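Local coordinates for concanavalin B (Canavalia ensiformis, PDB 6CAF), which may act as a carbohydrate-binding protein in jack bean seeds and is a chitinase-like member of glycoside hydrolase family 18, at residues Asn215-Tyr221 with Ala258-Ile264; Glu250-Ser254 with Glu297-Ser301. The contacts are given in a common frame with arbitrary orientation. Residue numbers count along the deposited sequence, not the author numbering.

Interaction 1: residues Asn215-Tyr221 with Ala258-Ile264; sequences NDRSCQY and APGGGYI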
# COMPACT_ATOMS: atom_id res chain seq x y z
N ASN A 215 9.50 -7.21 -10.17
CA ASN A 215 8.85 -7.88 -11.29
C ASN A 215 8.85 -7.02 -12.57
O ASN A 215 7.93 -7.08 -13.38
CB ASN A 215 7.46 -8.39 -10.87
CG ASN A 215 7.53 -9.50 -9.75
OD1 ASN A 215 8.55 -10.23 -9.59
ND2 ASN A 215 6.44 -9.61 -8.96
N ASP A 216 9.94 -6.27 -12.77
CA ASP A 216 10.10 -5.48 -14.00
C ASP A 216 11.56 -5.16 -14.20
O ASP A 216 12.12 -4.29 -13.53
CB ASP A 216 9.29 -4.19 -13.95
CG ASP A 216 9.27 -3.46 -15.30
OD1 ASP A 216 10.18 -3.68 -16.12
OD2 ASP A 216 8.35 -2.67 -15.56
N ARG A 217 12.20 -5.87 -15.13
CA ARG A 217 13.61 -5.70 -15.34
C ARG A 217 14.01 -4.29 -15.77
O ARG A 217 15.17 -3.92 -15.64
CB ARG A 217 14.14 -6.73 -16.33
CG ARG A 217 14.03 -8.16 -15.85
CD ARG A 217 14.46 -9.19 -16.89
NE ARG A 217 14.40 -10.56 -16.38
CZ ARG A 217 13.30 -11.32 -16.37
NH1 ARG A 217 12.16 -10.84 -16.84
NH2 ARG A 217 13.35 -12.56 -15.88
N SER A 218 13.07 -3.53 -16.32
CA SER A 218 13.42 -2.21 -16.81
C SER A 218 13.69 -1.20 -15.69
O SER A 218 14.34 -0.18 -15.93
CB SER A 218 12.34 -1.67 -17.76
OG SER A 218 11.16 -1.34 -17.07
N CYS A 219 13.18 -1.47 -14.49
CA CYS A 219 13.21 -0.45 -13.46
C CYS A 219 13.57 -0.96 -12.07
O CYS A 219 13.52 -0.18 -11.12
CB CYS A 219 11.88 0.32 -13.38
SG CYS A 219 10.30 -0.55 -13.60
N GLN A 220 13.93 -2.22 -11.94
CA GLN A 220 14.22 -2.77 -10.64
C GLN A 220 15.73 -2.89 -10.39
O GLN A 220 16.55 -2.81 -11.31
CB GLN A 220 13.54 -4.12 -10.46
CG GLN A 220 14.22 -5.24 -11.24
CD GLN A 220 13.30 -6.44 -11.42
OE1 GLN A 220 12.15 -6.44 -10.98
NE2 GLN A 220 13.80 -7.45 -12.11
N TYR A 221 16.08 -3.06 -9.13
CA TYR A 221 17.44 -3.35 -8.76
C TYR A 221 17.89 -4.71 -9.26
O TYR A 221 17.09 -5.66 -9.28
CB TYR A 221 17.51 -3.40 -7.24
CG TYR A 221 18.85 -3.81 -6.64
CD1 TYR A 221 19.89 -2.90 -6.50
CD2 TYR A 221 19.07 -5.10 -6.23
CE1 TYR A 221 21.11 -3.27 -5.95
CE2 TYR A 221 20.28 -5.48 -5.67
CZ TYR A 221 21.31 -4.57 -5.55
OH TYR A 221 22.52 -4.95 -5.03
N ALA A 258 9.54 -12.27 -5.16
CA ALA A 258 9.97 -11.51 -6.33
C ALA A 258 10.43 -12.44 -7.42
O ALA A 258 11.58 -12.41 -7.82
CB ALA A 258 11.10 -10.59 -5.94
N PRO A 259 9.53 -13.26 -7.95
CA PRO A 259 9.93 -14.21 -8.97
C PRO A 259 10.46 -13.60 -10.26
O PRO A 259 11.25 -14.23 -10.96
CB PRO A 259 8.66 -15.03 -9.23
CG PRO A 259 7.55 -14.22 -8.66
CD PRO A 259 8.12 -13.40 -7.55
N GLY A 260 10.03 -12.40 -10.57
CA GLY A 260 10.53 -11.64 -11.70
C GLY A 260 11.68 -10.72 -11.37
O GLY A 260 12.09 -9.90 -12.21
N GLY A 261 12.21 -10.86 -10.16
CA GLY A 261 13.34 -10.06 -9.72
C GLY A 261 12.96 -8.84 -8.91
O GLY A 261 11.78 -8.57 -8.68
N GLY A 262 14.00 -8.11 -8.51
CA GLY A 262 13.87 -6.87 -7.80
C GLY A 262 14.19 -6.91 -6.32
O GLY A 262 14.22 -5.89 -5.67
N TYR A 263 14.43 -8.09 -5.75
CA TYR A 263 14.81 -8.13 -4.35
C TYR A 263 16.11 -7.39 -4.10
O TYR A 263 17.10 -7.58 -4.82
CB TYR A 263 14.93 -9.60 -3.88
CG TYR A 263 15.41 -9.75 -2.45
CD1 TYR A 263 14.56 -9.51 -1.40
CD2 TYR A 263 16.73 -10.05 -2.16
CE1 TYR A 263 14.99 -9.63 -0.10
CE2 TYR A 263 17.17 -10.15 -0.87
CZ TYR A 263 16.28 -9.95 0.17
OH TYR A 263 16.71 -10.04 1.47
N ILE A 264 16.10 -6.57 -3.05
CA ILE A 264 17.27 -5.81 -2.67
C ILE A 264 17.68 -6.23 -1.26
O ILE A 264 16.97 -6.00 -0.30
CB ILE A 264 17.01 -4.27 -2.67
CG1 ILE A 264 16.28 -3.81 -3.92
CG2 ILE A 264 18.34 -3.56 -2.50
CD1 ILE A 264 16.08 -2.34 -4.04
O HOH W 1 14.25 -3.44 -6.96
O HOH W 2 16.70 -8.37 -9.45

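Interaction 2: residues Glu250-Ser254 with Glu297-Ser301; sequences ELPAS and ETGYS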
# COMPACT_ATOMS: atom_id res chain seq x y z
N GLU A 250 8.26 0.32 -2.90
CA GLU A 250 7.66 -0.96 -2.54
C GLU A 250 8.55 -2.06 -3.09
O GLU A 250 8.88 -2.07 -4.28
CB GLU A 250 6.24 -1.12 -3.04
CG GLU A 250 5.66 -2.44 -2.63
CD GLU A 250 4.22 -2.61 -3.00
OE1 GLU A 250 3.45 -1.66 -2.73
OE2 GLU A 250 3.83 -3.71 -3.45
N LEU A 251 8.94 -2.95 -2.19
CA LEU A 251 9.95 -3.96 -2.47
C LEU A 251 9.48 -5.30 -1.94
O LEU A 251 8.70 -5.38 -0.97
CB LEU A 251 11.24 -3.58 -1.74
CG LEU A 251 11.90 -2.28 -2.21
CD1 LEU A 251 13.03 -1.88 -1.26
CD2 LEU A 251 12.35 -2.43 -3.64
N PRO A 252 10.00 -6.38 -2.53
CA PRO A 252 9.70 -7.70 -1.98
C PRO A 252 10.57 -7.97 -0.77
O PRO A 252 11.74 -7.62 -0.75
CB PRO A 252 10.07 -8.64 -3.13
CG PRO A 252 11.09 -7.91 -3.91
CD PRO A 252 10.86 -6.45 -3.72
N ALA A 253 9.99 -8.63 0.24
CA ALA A 253 10.76 -8.85 1.47
C ALA A 253 11.56 -10.13 1.45
O ALA A 253 12.28 -10.40 2.40
CB ALA A 253 9.86 -8.81 2.68
N SER A 254 11.46 -10.92 0.38
CA SER A 254 12.29 -12.09 0.21
C SER A 254 12.51 -12.32 -1.27
O SER A 254 11.75 -11.80 -2.09
CB SER A 254 11.60 -13.32 0.80
OG SER A 254 10.51 -13.68 -0.00
N GLU A 297 9.78 -14.19 7.55
CA GLU A 297 10.68 -15.26 7.14
C GLU A 297 12.12 -14.79 7.11
O GLU A 297 13.03 -15.56 7.44
CB GLU A 297 10.29 -15.77 5.75
CG GLU A 297 11.22 -16.86 5.21
CD GLU A 297 10.94 -17.24 3.77
OE1 GLU A 297 9.79 -17.05 3.32
OE2 GLU A 297 11.87 -17.78 3.10
N THR A 298 12.35 -13.55 6.70
CA THR A 298 13.70 -13.09 6.42
C THR A 298 14.28 -12.04 7.36
O THR A 298 15.49 -11.80 7.36
CB THR A 298 13.81 -12.53 5.02
OG1 THR A 298 13.06 -11.33 4.97
CG2 THR A 298 13.30 -13.52 3.96
N GLY A 299 13.43 -11.39 8.15
CA GLY A 299 13.88 -10.36 9.04
C GLY A 299 14.19 -9.04 8.35
O GLY A 299 14.91 -8.22 8.91
N TYR A 300 13.60 -8.81 7.18
CA TYR A 300 13.95 -7.65 6.37
C TYR A 300 13.78 -6.32 7.13
O TYR A 300 14.73 -5.56 7.28
CB TYR A 300 13.12 -7.67 5.07
CG TYR A 300 13.67 -6.80 3.97
CD1 TYR A 300 13.58 -5.42 4.02
CD2 TYR A 300 14.27 -7.36 2.90
CE1 TYR A 300 14.12 -4.64 2.99
CE2 TYR A 300 14.78 -6.59 1.87
CZ TYR A 300 14.71 -5.24 1.91
OH TYR A 300 15.21 -4.50 0.87
N SER A 301 12.57 -6.04 7.60
CA SER A 301 12.37 -4.77 8.26
C SER A 301 13.16 -4.67 9.56
O SER A 301 13.62 -3.60 9.91
CB SER A 301 10.89 -4.48 8.50
OG SER A 301 10.26 -5.47 9.30
O HOH W 3 13.77 -5.92 -1.52
O HOH W 4 9.08 -15.61 1.20

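Interaction 1: residues Asn215-Tyr221 with Ala258-Ile264
Y221, N215 and G260 carry most of the burial between these two loops. The Y221 ring receives I264 over one face, CG2 lying 4.0 Å from the ring centroid in a CH-pi contact, while Y221 CB packs on I264 CG1 at 3.6 Å; the Y221 hydroxyl hydrogen-bonds to Q272. At the other end, N215 offers its backbone N to G261 O (3.0 Å, nearly linear) and takes the backbone N of G260 on OD1 (2.8 Å). Both loops follow neighbouring parallel strands, 208-212 and 247-252, of the TIM barrel expected of family 18, so the contact joins two successive strand-to-helix connections. G260 occupies the type I turn A258-G261, and a CB there would clash with N215 OD1; at G261, whose backbone angles alone demand glycine, it would strike Q220 NE2. That amide donates to G260 O (NE2 to O, 3.0 Å), while Q220 OE1 accepts D216 N at 2.8 Å. Two waters link Y221 N to G262 O and Y221 O to G262 N.

Interaction 2: residues Glu250-Ser254 with Glu297-Ser301
This is a buried contact between the C-terminal end of barrel strand 247-252, with the residues that follow it, and the junction of helices 292-298 and 300-308. Y300 gives the largest share: its CB lies 4.2 Å from A253 CB, its CD2 is 3.7 Å from A253 O, and its OH comes 4.0 Å from L251 CD1. L269 of helix 266-273 touches both L251 and Y300. At G299, with positive phi, the chain leaves the first helix, and this same residue is the N-cap of the next; the bend lets T298 and Y300 both face the strand end. T298 CG2 packs against S254 CB (3.6 Å), and T298 OG1 sits 2.8 Å from A253 O, within reach also of A294 O in its own helix. Y300 OH hydrogen-bonds to the carbonyl of I264, and a water also joins it to P252 O; another water links S254 OG to E297 OE1. T298 and, through water, Y300 thus address backbone carbonyls of the strand end rather than side chains.

Overall arrangement
Interactions 1 and 2 lie on the same side of the chain's centre, their own centres about 13 Å apart, and their segments alternate along the sequence. Three residues separate 250-254 from 258-264, so both contacts draw on the end of strand 247-252 and the loop after it. They touch where I264 O and Y300 OH approach to 2.6 Å, a probable hydrogen bond, and where P252 CG meets A258 CB at 3.4 Å. Interaction 1 thus ties this connection to the preceding one, and interaction 2 ties it to the helices after strand 284-290. At the strand itself, E250 hydrogen-bonds to Y35 and Y214 near the C-terminal barrel end, where family 18 enzymes bind their substrates.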